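Local coordinates for protein beta-mannosidase (Trichoderma harzianum, PDB 4CVU) that probably hydrolyses beta-mannosidic bonds to release mannose from the ends of sugar chains, as a member of glycoside hydrolase family 2, at residues P392-P397 with N709-A714; T675-A680 with W726-Y731; K863-Y868 with E878-V883; V883-W888 with E934-L939; T890-V895 with E929-E934. One frame throughout, in Å; residues are numbered along the deposited sequence. Where two conformers were deposited one is given.

How the contacts relate
Contacts 1 and 2 are fully buried, and contact 4 nearly so. Contact 3 lies at the surface, and contact 5 is partly buried. Contacts 3, 4 and 5 all belong to the Ig-fold domain near the end of the chain. Contacts 4 and 5 join the same two strands, 884-890 and 932-934, and share E934 and one water. Contact 3 lies on the facing sheet and touches contact 4 through L864 and contact 5 through L866 as well. Contact 2 touches contact 4 where W888 and Y886 meet V728, Y731 and L677. Contact 1 has no direct hydrogen bond and contact 2 has one, from a backbone N to a side-chain amide oxygen. Contacts 3 to 5 rest on backbone bonds between strands.

Contact 1: P392-P397 with N709-A714; sequences PDAFWP and NDIWQA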
# COMPACT_ATOMS: atom_id res chain seq x y z
N PRO A 392 -13.86 17.23 -6.02
CA PRO A 392 -12.47 16.80 -5.66
C PRO A 392 -12.38 15.53 -4.78
O PRO A 392 -11.30 14.95 -4.66
CB PRO A 392 -11.93 17.99 -4.87
CG PRO A 392 -13.16 18.55 -4.21
CD PRO A 392 -14.27 18.41 -5.25
N ASP A 393 -13.50 15.06 -4.20
CA ASP A 393 -13.46 13.95 -3.28
C ASP A 393 -14.79 13.22 -3.37
O ASP A 393 -15.81 13.81 -3.75
CB ASP A 393 -13.17 14.48 -1.88
CG ASP A 393 -12.51 13.45 -0.94
OD1 ASP A 393 -13.24 12.57 -0.37
OD2 ASP A 393 -11.26 13.52 -0.72
N ALA A 394 -14.78 11.93 -3.06
CA ALA A 394 -16.05 11.22 -2.99
C ALA A 394 -16.81 11.56 -1.69
O ALA A 394 -18.01 11.27 -1.58
CB ALA A 394 -15.83 9.72 -3.15
N PHE A 395 -16.12 12.15 -0.72
CA PHE A 395 -16.70 12.53 0.55
C PHE A 395 -16.53 14.03 0.80
O PHE A 395 -15.51 14.52 1.26
CB PHE A 395 -16.08 11.70 1.67
CG PHE A 395 -16.00 10.25 1.33
CD1 PHE A 395 -17.13 9.43 1.39
CD2 PHE A 395 -14.83 9.70 0.92
CE1 PHE A 395 -17.05 8.09 1.06
CE2 PHE A 395 -14.75 8.37 0.57
CZ PHE A 395 -15.87 7.56 0.64
N TRP A 396 -17.57 14.77 0.48
CA TRP A 396 -17.53 16.23 0.51
C TRP A 396 -17.12 16.79 1.87
O TRP A 396 -16.34 17.73 1.93
CB TRP A 396 -18.86 16.84 0.05
CG TRP A 396 -18.91 17.08 -1.46
CD1 TRP A 396 -19.54 16.31 -2.40
CD2 TRP A 396 -18.26 18.12 -2.16
NE1 TRP A 396 -19.32 16.83 -3.66
CE2 TRP A 396 -18.55 17.96 -3.54
CE3 TRP A 396 -17.47 19.21 -1.77
CZ2 TRP A 396 -18.09 18.82 -4.49
CZ3 TRP A 396 -17.01 20.06 -2.71
CH2 TRP A 396 -17.34 19.88 -4.08
N PRO A 397 -17.57 16.17 2.97
CA PRO A 397 -17.13 16.72 4.24
C PRO A 397 -15.62 16.87 4.44
O PRO A 397 -15.20 17.76 5.19
CB PRO A 397 -17.72 15.75 5.25
CG PRO A 397 -18.97 15.26 4.60
CD PRO A 397 -18.54 15.08 3.16
N ASN A 709 -9.80 18.09 -12.97
CA ASN A 709 -9.32 17.46 -11.74
C ASN A 709 -9.84 16.04 -11.51
O ASN A 709 -10.80 15.61 -12.17
CB ASN A 709 -9.67 18.35 -10.55
CG ASN A 709 -11.17 18.46 -10.32
OD1 ASN A 709 -11.92 18.77 -11.25
ND2 ASN A 709 -11.62 18.20 -9.10
N ASP A 710 -9.22 15.33 -10.54
CA ASP A 710 -9.51 13.92 -10.23
C ASP A 710 -10.18 13.76 -8.86
O ASP A 710 -9.83 14.46 -7.91
CB ASP A 710 -8.25 13.04 -10.17
CG ASP A 710 -7.86 12.45 -11.52
OD1 ASP A 710 -8.74 12.05 -12.30
OD2 ASP A 710 -6.63 12.37 -11.80
N ILE A 711 -11.11 12.81 -8.77
CA ILE A 711 -11.76 12.44 -7.51
C ILE A 711 -11.04 11.33 -6.74
O ILE A 711 -11.27 11.14 -5.54
CB ILE A 711 -13.22 12.00 -7.80
CG1 ILE A 711 -14.08 12.21 -6.61
CG2 ILE A 711 -13.29 10.57 -8.27
CD1 ILE A 711 -15.57 11.93 -6.86
N TRP A 712 -10.14 10.62 -7.43
CA TRP A 712 -9.32 9.56 -6.84
C TRP A 712 -8.17 9.18 -7.80
O TRP A 712 -8.05 9.75 -8.88
CB TRP A 712 -10.18 8.33 -6.42
CG TRP A 712 -10.70 7.47 -7.53
CD1 TRP A 712 -10.98 7.83 -8.80
CD2 TRP A 712 -11.03 6.08 -7.42
NE1 TRP A 712 -11.46 6.76 -9.50
CE2 TRP A 712 -11.50 5.67 -8.68
CE3 TRP A 712 -10.97 5.14 -6.40
CZ2 TRP A 712 -11.90 4.34 -8.94
CZ3 TRP A 712 -11.36 3.81 -6.67
CH2 TRP A 712 -11.83 3.44 -7.94
N GLN A 713 -7.41 8.15 -7.45
CA GLN A 713 -6.20 7.78 -8.19
C GLN A 713 -6.51 6.76 -9.28
O GLN A 713 -6.71 5.59 -9.00
CB GLN A 713 -5.16 7.25 -7.20
CG GLN A 713 -4.88 8.21 -6.09
CD GLN A 713 -5.80 8.04 -4.96
OE1 GLN A 713 -6.93 7.54 -5.12
NE2 GLN A 713 -5.34 8.43 -3.77
N ALA A 714 -6.54 7.20 -10.53
CA ALA A 714 -7.05 6.36 -11.56
C ALA A 714 -6.81 6.99 -12.90
O ALA A 714 -6.63 8.19 -13.00
CB ALA A 714 -8.57 6.16 -11.35
O HOH W 1 -12.13 10.52 -3.21
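N709 meets P392 with the amide end of its side chain. Its ND2 lies 3.8 Å from P392 CA. The same nitrogen is hydrogen-bonded to I390 O, just ahead of 392-397, which fixes where the amide sits. D710 adds backbone only. Its O is 3.6 Å from P392 O, its CB points away from 392-397, and OD1 is bonded to T716 OG1. I711 makes the larger part of the contact. CG1 is anti to the backbone N (chi1 -155°), and CD1 continues the chain in extended form (chi2 174°). This lays the side chain against the peptide between D393 and A394. I711 CG1 is 3.5 Å from D393 C, and I711 CD1 is 3.6 Å from D393 O. The methyl CD1 also faces A394 CB at 4.3 Å. No hydrogen bond runs directly between the segments. A water bridges them instead: it accepts from A394 N and donates to I711 O at 2.6 Å. The turn that presents A394 is an Asx turn, with F395 N donating to D393 OD1 at 2.9 Å. Salt bridges to R398 and R403 and a bond to Y722 hold the D393 carboxylate. The two loops follow strands 380-389 and 702-705, parallel neighbours in the sheet, consistent with the (beta/alpha)8 barrel of this family. P392 also packs on R403 and M404 of helix 401-413.

Contact 2: T675-A680 with W726-Y731; sequences TQLFQA and WKVLPY
Q676 lays its side chain across that of K727 at about a right angle, its CD 3.7 Å from K727 CB. Q676 CG is anti to the carbonyl carbon (chi1 -71°), and the chain is extended beyond it. Q676 OE1 accepts from V728 N at 3.0 Å, with the donor 36° above the carbonyl plane. Q676 NE2 is bonded to M600 O, so both ends of the amide are held. V728 fills the middle: CG1 touches A680 CB at 3.6 Å and CG2 touches L677 CD2 at 4.1 Å. Q679 crosses L729, its NE2 3.8 Å from L729 CD2. That nitrogen is bonded to A718 O, while Q679 OE1 and K727 NZ share S599 OG. A water donates to Q676 O and to Q679 OE1, the latter at 2.5 Å, and accepts weakly from L729 N. The contact joins helix 664-692 to the chain entering helix 729-736. Helix 638-655 packs on T675 and F678, and W888 of strand 884-890 rests on V728.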
# COMPACT_ATOMS: atom_id res chain seq x y z
N THR A 675 1.61 8.37 -21.85
CA THR A 675 0.16 8.61 -21.98
C THR A 675 -0.14 10.07 -21.73
O THR A 675 -0.98 10.66 -22.41
CB THR A 675 -0.75 7.69 -21.13
OG1 THR A 675 -0.62 8.01 -19.71
CG2 THR A 675 -0.43 6.24 -21.35
N GLN A 676 0.57 10.68 -20.76
CA GLN A 676 0.39 12.09 -20.46
C GLN A 676 0.88 13.01 -21.57
O GLN A 676 0.36 14.05 -21.74
CB GLN A 676 1.12 12.48 -19.17
CG GLN A 676 0.44 11.89 -17.98
CD GLN A 676 0.99 12.44 -16.69
OE1 GLN A 676 1.67 13.46 -16.66
NE2 GLN A 676 0.62 11.80 -15.61
N LEU A 677 1.93 12.61 -22.28
CA LEU A 677 2.48 13.42 -23.34
C LEU A 677 1.48 13.49 -24.48
O LEU A 677 1.35 14.54 -25.13
CB LEU A 677 3.79 12.84 -23.87
CG LEU A 677 5.01 12.85 -22.93
CD1 LEU A 677 6.18 12.23 -23.67
CD2 LEU A 677 5.37 14.26 -22.46
N PHE A 678 0.84 12.35 -24.73
CA PHE A 678 -0.13 12.28 -25.85
C PHE A 678 -1.34 13.17 -25.51
O PHE A 678 -1.71 14.00 -26.30
CB PHE A 678 -0.60 10.85 -26.12
CG PHE A 678 -1.75 10.80 -27.05
CD1 PHE A 678 -1.55 10.81 -28.41
CD2 PHE A 678 -3.03 10.81 -26.57
CE1 PHE A 678 -2.61 10.82 -29.29
CE2 PHE A 678 -4.10 10.85 -27.43
CZ PHE A 678 -3.89 10.84 -28.80
N GLN A 679 -1.85 13.07 -24.28
CA GLN A 679 -2.98 13.90 -23.83
C GLN A 679 -2.65 15.37 -23.90
O GLN A 679 -3.49 16.15 -24.31
CB GLN A 679 -3.38 13.56 -22.37
CG GLN A 679 -4.61 14.26 -21.80
CD GLN A 679 -4.60 14.18 -20.25
OE1 GLN A 679 -3.54 14.14 -19.70
NE2 GLN A 679 -5.74 14.24 -19.61
N ALA A 680 -1.47 15.78 -23.40
CA ALA A 680 -1.08 17.20 -23.44
C ALA A 680 -1.08 17.74 -24.88
O ALA A 680 -1.61 18.81 -25.16
CB ALA A 680 0.26 17.37 -22.87
N TRP A 726 0.34 18.09 -10.80
CA TRP A 726 0.19 18.38 -12.22
C TRP A 726 0.67 17.23 -13.11
O TRP A 726 1.79 16.77 -13.01
CB TRP A 726 0.97 19.63 -12.54
CG TRP A 726 0.34 20.87 -12.04
CD1 TRP A 726 -0.37 21.02 -10.93
CD2 TRP A 726 0.33 22.14 -12.70
NE1 TRP A 726 -0.81 22.32 -10.79
CE2 TRP A 726 -0.39 23.03 -11.87
CE3 TRP A 726 0.90 22.63 -13.87
CZ2 TRP A 726 -0.60 24.35 -12.20
CZ3 TRP A 726 0.72 23.96 -14.19
CH2 TRP A 726 -0.06 24.80 -13.36
N LYS A 727 -0.18 16.81 -14.04
CA LYS A 727 0.22 16.03 -15.18
C LYS A 727 1.00 16.94 -16.11
O LYS A 727 1.26 18.10 -15.78
CB LYS A 727 -1.00 15.46 -15.92
CG LYS A 727 -1.85 14.50 -15.09
CD LYS A 727 -2.76 13.65 -15.98
CE LYS A 727 -3.69 12.78 -15.12
NZ LYS A 727 -4.75 12.00 -15.84
N VAL A 728 1.36 16.40 -17.28
CA VAL A 728 1.95 17.17 -18.35
C VAL A 728 0.92 18.18 -18.89
O VAL A 728 1.30 19.29 -19.21
CB VAL A 728 2.49 16.30 -19.50
CG1 VAL A 728 3.06 17.14 -20.63
CG2 VAL A 728 3.58 15.38 -18.99
N LEU A 729 -0.36 17.80 -18.94
CA LEU A 729 -1.42 18.65 -19.54
C LEU A 729 -1.48 20.12 -19.08
O LEU A 729 -1.50 21.03 -19.88
CB LEU A 729 -2.79 18.02 -19.34
CG LEU A 729 -4.01 18.87 -19.72
CD1 LEU A 729 -3.98 19.25 -21.20
CD2 LEU A 729 -5.22 18.02 -19.39
N PRO A 730 -1.55 20.35 -17.78
CA PRO A 730 -1.70 21.73 -17.30
C PRO A 730 -0.53 22.63 -17.61
O PRO A 730 -0.73 23.84 -17.63
CB PRO A 730 -1.91 21.55 -15.75
CG PRO A 730 -1.47 20.17 -15.48
CD PRO A 730 -1.71 19.36 -16.72
N TYR A 731 0.69 22.08 -17.73
CA TYR A 731 1.87 22.84 -18.15
C TYR A 731 1.73 23.30 -19.57
O TYR A 731 2.08 24.45 -19.92
CB TYR A 731 3.13 22.00 -18.00
CG TYR A 731 3.57 21.82 -16.55
CD1 TYR A 731 4.09 22.88 -15.84
CD2 TYR A 731 3.43 20.60 -15.91
CE1 TYR A 731 4.48 22.72 -14.51
CE2 TYR A 731 3.83 20.44 -14.60
CZ TYR A 731 4.35 21.53 -13.91
OH TYR A 731 4.78 21.37 -12.60
O HOH W 2 -1.14 14.94 -19.48

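Contact 3: K863-Y868 with E878-V883; sequences KLHLSY and EATAGV
H865 and E878 form an antiparallel hydrogen-bonded pair, and both of their backbone groups are satisfied across the strands. H865 N donates to E878 O at 2.8 Å, and the bond is nearly straight (168°). E878 N returns a bond to H865 O at 2.9 Å. E878 O takes a second, weaker approach from L864 CA at 3.3 Å, a CA-H...O contact. Two residues on, T880 N donates to K863 O at 3.2 Å, with the donor well above the carbonyl plane. The H865 ring has two conformers; in one of them ND1 makes a long, weak and therefore doubtful bond to K863 O. These strands, 864-869 and 874-879, form a beta hairpin at the edge of a four-stranded antiparallel sheet of the Ig-fold domain. L864 and A879 form the non-hydrogen-bonded pair, with side chains on the face opposite H865 and E878. L864 CD2 meets A879 CB at 4.3 Å, and both side chains pack on L906 of strand 904-906. K863 reaches past the strand end: its CG lies 3.6 Å from A881 CB, with CG anti to the carbonyl carbon (chi1 -60°). Its NZ is paired with D861 in a salt bridge. E878 OE2 has a long, weak ion pair with K911. A881 is joined through its backbone to P862.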
# COMPACT_ATOMS: atom_id res chain seq x y z
N LYS A 863 22.24 15.06 -22.30
CA LYS A 863 23.09 15.23 -21.13
C LYS A 863 22.65 16.43 -20.30
O LYS A 863 23.33 17.44 -20.25
CB LYS A 863 24.57 15.37 -21.55
CG LYS A 863 25.07 14.15 -22.30
CD LYS A 863 26.38 13.65 -21.73
CE LYS A 863 26.82 12.36 -22.40
NZ LYS A 863 25.84 11.26 -22.16
N LEU A 864 21.48 16.30 -19.66
CA LEU A 864 20.88 17.38 -18.93
C LEU A 864 21.59 17.56 -17.61
O LEU A 864 21.99 16.58 -16.99
CB LEU A 864 19.40 17.09 -18.65
CG LEU A 864 18.40 17.16 -19.80
CD1 LEU A 864 17.12 16.46 -19.40
CD2 LEU A 864 18.11 18.60 -20.15
N HIS A 865 21.83 18.79 -17.24
CA HIS A 865 22.27 19.13 -15.87
C HIS A 865 21.19 19.98 -15.06
O HIS A 865 20.44 20.86 -15.53
CB HIS A 865 23.55 20.00 -15.90
CG HIS A 865 24.81 19.26 -16.25
ND1 HIS A 865 25.01 18.64 -17.47
CD2 HIS A 865 25.97 19.10 -15.56
CE1 HIS A 865 26.22 18.12 -17.51
NE2 HIS A 865 26.83 18.39 -16.36
N LEU A 866 21.11 19.62 -13.79
CA LEU A 866 20.09 20.22 -12.98
C LEU A 866 20.71 20.63 -11.66
O LEU A 866 21.49 19.87 -11.09
CB LEU A 866 18.95 19.21 -12.74
CG LEU A 866 17.77 19.63 -11.86
CD1 LEU A 866 16.98 20.71 -12.54
CD2 LEU A 866 16.86 18.44 -11.51
N SER A 867 20.40 21.84 -11.22
CA SER A 867 20.89 22.33 -9.93
C SER A 867 19.87 23.25 -9.33
O SER A 867 18.99 23.76 -10.04
CB SER A 867 22.24 23.08 -10.09
OG SER A 867 22.17 24.03 -11.13
N TYR A 868 19.97 23.46 -8.03
CA TYR A 868 19.06 24.34 -7.34
C TYR A 868 19.81 25.44 -6.60
O TYR A 868 20.86 25.18 -5.98
CB TYR A 868 18.21 23.56 -6.33
CG TYR A 868 17.17 24.41 -5.63
CD1 TYR A 868 16.05 24.88 -6.31
CD2 TYR A 868 17.29 24.72 -4.28
CE1 TYR A 868 15.09 25.67 -5.67
CE2 TYR A 868 16.32 25.48 -3.63
CZ TYR A 868 15.24 25.96 -4.33
OH TYR A 868 14.32 26.70 -3.70
N GLU A 878 20.02 22.62 -17.85
CA GLU A 878 20.87 22.85 -19.01
C GLU A 878 21.04 21.61 -19.88
O GLU A 878 21.40 20.58 -19.37
CB GLU A 878 22.25 23.37 -18.56
CG GLU A 878 23.05 24.02 -19.67
CD GLU A 878 24.49 24.36 -19.25
OE1 GLU A 878 24.84 24.17 -18.05
OE2 GLU A 878 25.26 24.80 -20.13
N ALA A 879 20.75 21.72 -21.17
CA ALA A 879 21.08 20.66 -22.11
C ALA A 879 22.54 20.88 -22.57
O ALA A 879 22.85 21.91 -23.17
CB ALA A 879 20.13 20.68 -23.28
N THR A 880 23.41 19.92 -22.27
CA THR A 880 24.86 20.04 -22.47
C THR A 880 25.34 19.50 -23.84
O THR A 880 26.30 20.03 -24.42
CB THR A 880 25.57 19.36 -21.27
OG1 THR A 880 25.39 20.20 -20.12
CG2 THR A 880 27.02 19.17 -21.48
N ALA A 881 24.68 18.48 -24.38
CA ALA A 881 25.17 17.75 -25.55
C ALA A 881 24.30 17.88 -26.79
O ALA A 881 24.73 17.56 -27.89
CB ALA A 881 25.31 16.28 -25.19
N GLY A 882 23.05 18.30 -26.61
CA GLY A 882 22.15 18.45 -27.75
C GLY A 882 20.79 18.94 -27.32
O GLY A 882 20.58 19.33 -26.17
N VAL A 883 19.85 18.94 -28.26
CA VAL A 883 18.50 19.40 -27.99
C VAL A 883 17.74 18.39 -27.15
O VAL A 883 17.77 17.19 -27.43
CB VAL A 883 17.70 19.61 -29.29
CG1 VAL A 883 16.22 19.87 -29.00
CG2 VAL A 883 18.28 20.76 -30.07

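Contact 4: V883-W888 with E934-L939; sequences VSLYTW and ESLWDL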
# COMPACT_ATOMS: atom_id res chain seq x y z
N VAL A 883 19.85 18.94 -28.26
CA VAL A 883 18.50 19.40 -27.99
C VAL A 883 17.74 18.39 -27.15
O VAL A 883 17.77 17.19 -27.43
CB VAL A 883 17.70 19.61 -29.29
CG1 VAL A 883 16.22 19.87 -29.00
CG2 VAL A 883 18.28 20.76 -30.07
N SER A 884 17.06 18.88 -26.13
CA SER A 884 16.19 18.05 -25.33
C SER A 884 14.74 18.36 -25.63
O SER A 884 14.35 19.52 -25.53
CB SER A 884 16.47 18.30 -23.85
OG SER A 884 15.35 17.90 -23.11
N LEU A 885 13.94 17.36 -25.96
CA LEU A 885 12.51 17.54 -26.20
C LEU A 885 11.70 17.08 -25.00
O LEU A 885 12.03 16.07 -24.39
CB LEU A 885 12.06 16.75 -27.44
CG LEU A 885 12.76 17.09 -28.74
CD1 LEU A 885 12.20 16.26 -29.91
CD2 LEU A 885 12.58 18.57 -28.99
N TYR A 886 10.64 17.82 -24.67
CA TYR A 886 9.69 17.47 -23.63
C TYR A 886 10.48 17.31 -22.33
O TYR A 886 10.34 16.30 -21.69
CB TYR A 886 8.95 16.14 -23.89
CG TYR A 886 8.07 16.18 -25.12
CD1 TYR A 886 6.80 16.68 -25.07
CD2 TYR A 886 8.54 15.74 -26.32
CE1 TYR A 886 5.98 16.75 -26.22
CE2 TYR A 886 7.73 15.79 -27.49
CZ TYR A 886 6.45 16.28 -27.40
OH TYR A 886 5.60 16.37 -28.55
N THR A 887 11.34 18.29 -22.04
CA THR A 887 12.12 18.30 -20.77
C THR A 887 11.16 18.36 -19.63
O THR A 887 10.24 19.18 -19.66
CB THR A 887 13.02 19.54 -20.77
OG1 THR A 887 13.75 19.59 -22.00
CG2 THR A 887 14.03 19.54 -19.61
N TRP A 888 11.40 17.58 -18.54
CA TRP A 888 10.36 17.33 -17.59
C TRP A 888 10.97 17.20 -16.23
O TRP A 888 11.75 16.29 -16.04
CB TRP A 888 9.61 16.01 -17.93
CG TRP A 888 8.50 15.68 -16.97
CD1 TRP A 888 8.50 14.69 -16.02
CD2 TRP A 888 7.27 16.39 -16.82
NE1 TRP A 888 7.30 14.71 -15.32
CE2 TRP A 888 6.54 15.75 -15.78
CE3 TRP A 888 6.68 17.47 -17.48
CZ2 TRP A 888 5.30 16.18 -15.38
CZ3 TRP A 888 5.43 17.89 -17.08
CH2 TRP A 888 4.75 17.26 -16.04
N GLU A 934 14.23 15.00 -16.91
CA GLU A 934 14.34 13.97 -17.90
C GLU A 934 13.82 14.58 -19.15
O GLU A 934 13.37 15.72 -19.12
CB GLU A 934 13.47 12.76 -17.55
CG GLU A 934 11.97 12.99 -17.77
CD GLU A 934 11.13 11.89 -17.18
OE1 GLU A 934 11.17 11.68 -15.91
OE2 GLU A 934 10.44 11.19 -17.97
N SER A 935 13.91 13.81 -20.24
CA SER A 935 13.37 14.24 -21.55
C SER A 935 12.82 13.07 -22.36
O SER A 935 12.88 11.91 -21.98
CB SER A 935 14.46 14.99 -22.34
OG SER A 935 15.48 14.11 -22.88
N LEU A 936 12.35 13.35 -23.56
CA LEU A 936 11.88 12.30 -24.40
C LEU A 936 12.88 11.18 -24.55
O LEU A 936 12.50 9.98 -24.62
CB LEU A 936 11.61 12.92 -25.78
CG LEU A 936 10.78 12.09 -26.74
CD1 LEU A 936 9.31 12.01 -26.34
CD2 LEU A 936 10.92 12.74 -28.12
N TRP A 937 14.16 11.54 -24.67
CA TRP A 937 15.24 10.56 -24.81
C TRP A 937 15.15 9.46 -23.77
O TRP A 937 15.41 8.29 -24.04
CB TRP A 937 16.61 11.27 -24.72
CG TRP A 937 17.77 10.36 -24.47
CD1 TRP A 937 18.40 10.13 -23.27
CD2 TRP A 937 18.41 9.53 -25.43
NE1 TRP A 937 19.39 9.22 -23.44
CE2 TRP A 937 19.42 8.83 -24.75
CE3 TRP A 937 18.22 9.31 -26.80
CZ2 TRP A 937 20.27 7.91 -25.39
CZ3 TRP A 937 19.06 8.40 -27.45
CH2 TRP A 937 20.08 7.70 -26.74
N ASP A 938 14.76 9.83 -22.56
CA ASP A 938 14.81 8.86 -21.47
C ASP A 938 13.71 7.79 -21.57
O ASP A 938 13.84 6.74 -20.98
CB ASP A 938 14.71 9.57 -20.13
CG ASP A 938 15.94 10.38 -19.84
OD1 ASP A 938 17.02 9.77 -19.70
OD2 ASP A 938 15.84 11.61 -19.79
N LEU A 939 12.66 8.03 -22.36
CA LEU A 939 11.64 7.00 -22.61
C LEU A 939 12.21 5.80 -23.36
O LEU A 939 11.67 4.71 -23.26
CB LEU A 939 10.46 7.56 -23.40
CG LEU A 939 9.63 8.70 -22.77
CD1 LEU A 939 8.47 9.04 -23.67
CD2 LEU A 939 9.12 8.30 -21.41
O HOH W 3 11.90 13.88 -13.92
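L936 N donates to L885 O at 2.9 Å, in a nearly straight bond (172°). Two further backbone bonds link W888 and E934, an antiparallel hydrogen-bonded pair. W888 N gives to E934 O at 2.8 Å, and E934 N gives to W888 O. Their side chains lie alongside each other, E934 CG 3.8 Å from W888 CB. The carboxylate carbon sits at the indole edge, the two planes 81° apart. L936 CD1 touches Y886 CD2 at 3.8 Å, and L936 CD2 meets L885 CD1. The next shell sets the backbone. Y886 has positive phi (58°), which turns the strand at a corner. S884 OG donates to T887 OG1 at 2.6 Å, and T887 OG1 is also bonded to F904 O. D938 OD2 accepts from S935 N through its anti lone pair. The contact joins strand 884-890 to the chain leaving strand 932-934 in the Ig-fold domain. Helix 664-692 packs against it, with L677 against Y886 and L936, and H673 beside W888.

Contact 5: T890-V895 with E929-E934; sequences THPAGV and EQVTVE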
# COMPACT_ATOMS: atom_id res chain seq x y z
N THR A 890 10.28 16.52 -12.19
CA THR A 890 9.37 15.77 -11.42
C THR A 890 9.71 16.11 -9.99
O THR A 890 10.83 15.84 -9.62
CB THR A 890 9.56 14.23 -11.61
OG1 THR A 890 9.40 13.87 -12.98
CG2 THR A 890 8.54 13.48 -10.75
N HIS A 891 8.79 16.72 -9.24
CA HIS A 891 8.95 16.92 -7.78
C HIS A 891 8.60 15.64 -7.02
O HIS A 891 7.80 14.85 -7.48
CB HIS A 891 8.11 18.13 -7.33
CG HIS A 891 6.63 17.87 -7.26
ND1 HIS A 891 6.04 17.33 -6.14
CD2 HIS A 891 5.64 18.12 -8.14
CE1 HIS A 891 4.74 17.24 -6.34
NE2 HIS A 891 4.48 17.71 -7.55
N PRO A 892 9.20 15.42 -5.84
CA PRO A 892 8.95 14.20 -5.12
C PRO A 892 7.62 14.19 -4.39
O PRO A 892 6.92 15.20 -4.34
CB PRO A 892 10.09 14.17 -4.09
CG PRO A 892 10.31 15.60 -3.78
CD PRO A 892 10.16 16.27 -5.13
N ALA A 893 7.32 13.04 -3.82
CA ALA A 893 6.15 12.82 -2.99
C ALA A 893 5.95 13.77 -1.82
O ALA A 893 4.83 14.09 -1.48
CB ALA A 893 6.14 11.37 -2.45
N GLY A 894 6.98 14.20 -1.13
CA GLY A 894 6.67 14.95 0.14
C GLY A 894 6.25 16.43 0.00
O GLY A 894 6.11 17.15 1.02
N VAL A 895 5.98 16.89 -1.22
CA VAL A 895 5.76 18.30 -1.46
C VAL A 895 4.60 18.51 -2.42
O VAL A 895 4.37 17.67 -3.31
CB VAL A 895 7.09 18.95 -1.98
CG1 VAL A 895 7.41 18.53 -3.39
CG2 VAL A 895 7.00 20.44 -1.92
N GLU A 929 16.58 18.56 -3.41
CA GLU A 929 17.58 17.55 -3.73
C GLU A 929 17.02 16.28 -4.36
O GLU A 929 17.78 15.50 -4.91
CB GLU A 929 18.29 17.08 -2.45
CG GLU A 929 18.99 18.17 -1.69
CD GLU A 929 19.42 17.70 -0.31
OE1 GLU A 929 19.46 16.47 -0.07
OE2 GLU A 929 19.72 18.56 0.55
N GLN A 930 15.71 16.06 -4.23
CA GLN A 930 15.06 14.85 -4.75
C GLN A 930 14.38 15.15 -6.07
O GLN A 930 13.84 14.26 -6.69
CB GLN A 930 14.05 14.29 -3.76
CG GLN A 930 14.62 14.08 -2.34
CD GLN A 930 13.56 14.27 -1.24
OE1 GLN A 930 12.34 14.28 -1.53
NE2 GLN A 930 14.01 14.43 0.02
N VAL A 931 14.41 16.39 -6.51
CA VAL A 931 13.79 16.71 -7.81
C VAL A 931 14.63 16.08 -8.89
O VAL A 931 15.86 16.09 -8.77
CB VAL A 931 13.69 18.21 -8.03
CG1 VAL A 931 13.20 18.54 -9.45
CG2 VAL A 931 12.78 18.86 -7.00
N THR A 932 14.02 15.62 -10.00
CA THR A 932 14.77 15.00 -11.08
C THR A 932 14.33 15.66 -12.37
O THR A 932 13.30 16.35 -12.38
CB THR A 932 14.46 13.47 -11.23
OG1 THR A 932 13.08 13.30 -11.65
CG2 THR A 932 14.69 12.70 -9.92
N VAL A 933 15.15 15.53 -13.41
CA VAL A 933 14.81 16.05 -14.76
C VAL A 933 14.99 14.95 -15.81
O VAL A 933 15.82 14.07 -15.66
CB VAL A 933 15.62 17.33 -15.11
CG1 VAL A 933 17.12 17.07 -15.22
CG2 VAL A 933 15.12 17.98 -16.43
N GLU A 934 14.23 15.00 -16.91
CA GLU A 934 14.34 13.97 -17.90
C GLU A 934 13.82 14.58 -19.15
O GLU A 934 13.37 15.72 -19.12
CB GLU A 934 13.47 12.76 -17.55
CG GLU A 934 11.97 12.99 -17.77
CD GLU A 934 11.13 11.89 -17.18
OE1 GLU A 934 11.17 11.68 -15.91
OE2 GLU A 934 10.44 11.19 -17.97
O HOH W 3 11.90 13.88 -13.92
O HOH W 4 11.25 13.31 -7.62
O HOH W 5 10.11 13.18 -0.43
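T890 and T932 stand side by side, and their first torsions bring the hydroxyls together. T890 OG1 is anti to the carbonyl carbon (chi1 -59°). T932 OG1 lies between the backbone N and the carbonyl carbon (chi1 66°). Both donate to one water, T890 OG1 at 2.7 Å and T932 OG1 at 2.6 Å. That water in turn donates to E934 OE1. The backbones pair as well: T890 N gives to T932 O at 3.0 Å, and T932 N gives to T890 O at 3.2 Å. This antiparallel hydrogen-bonded pair continues the join of strands 884-890 and 932-934 in the Ig-fold domain. Further on, Q930 crosses P892 at about a right angle, its OE1 3.3 Å from P892 CG. V931 CG2 meets P892 CD at 4.1 Å. A second water donates to T890 O and Q930 O. H891 ND1 donates to P892 O within the loop. Three polar side chains thus share one water beside two backbone bonds, which is consistent with a partly exposed sheet edge joined through solvent as well as directly.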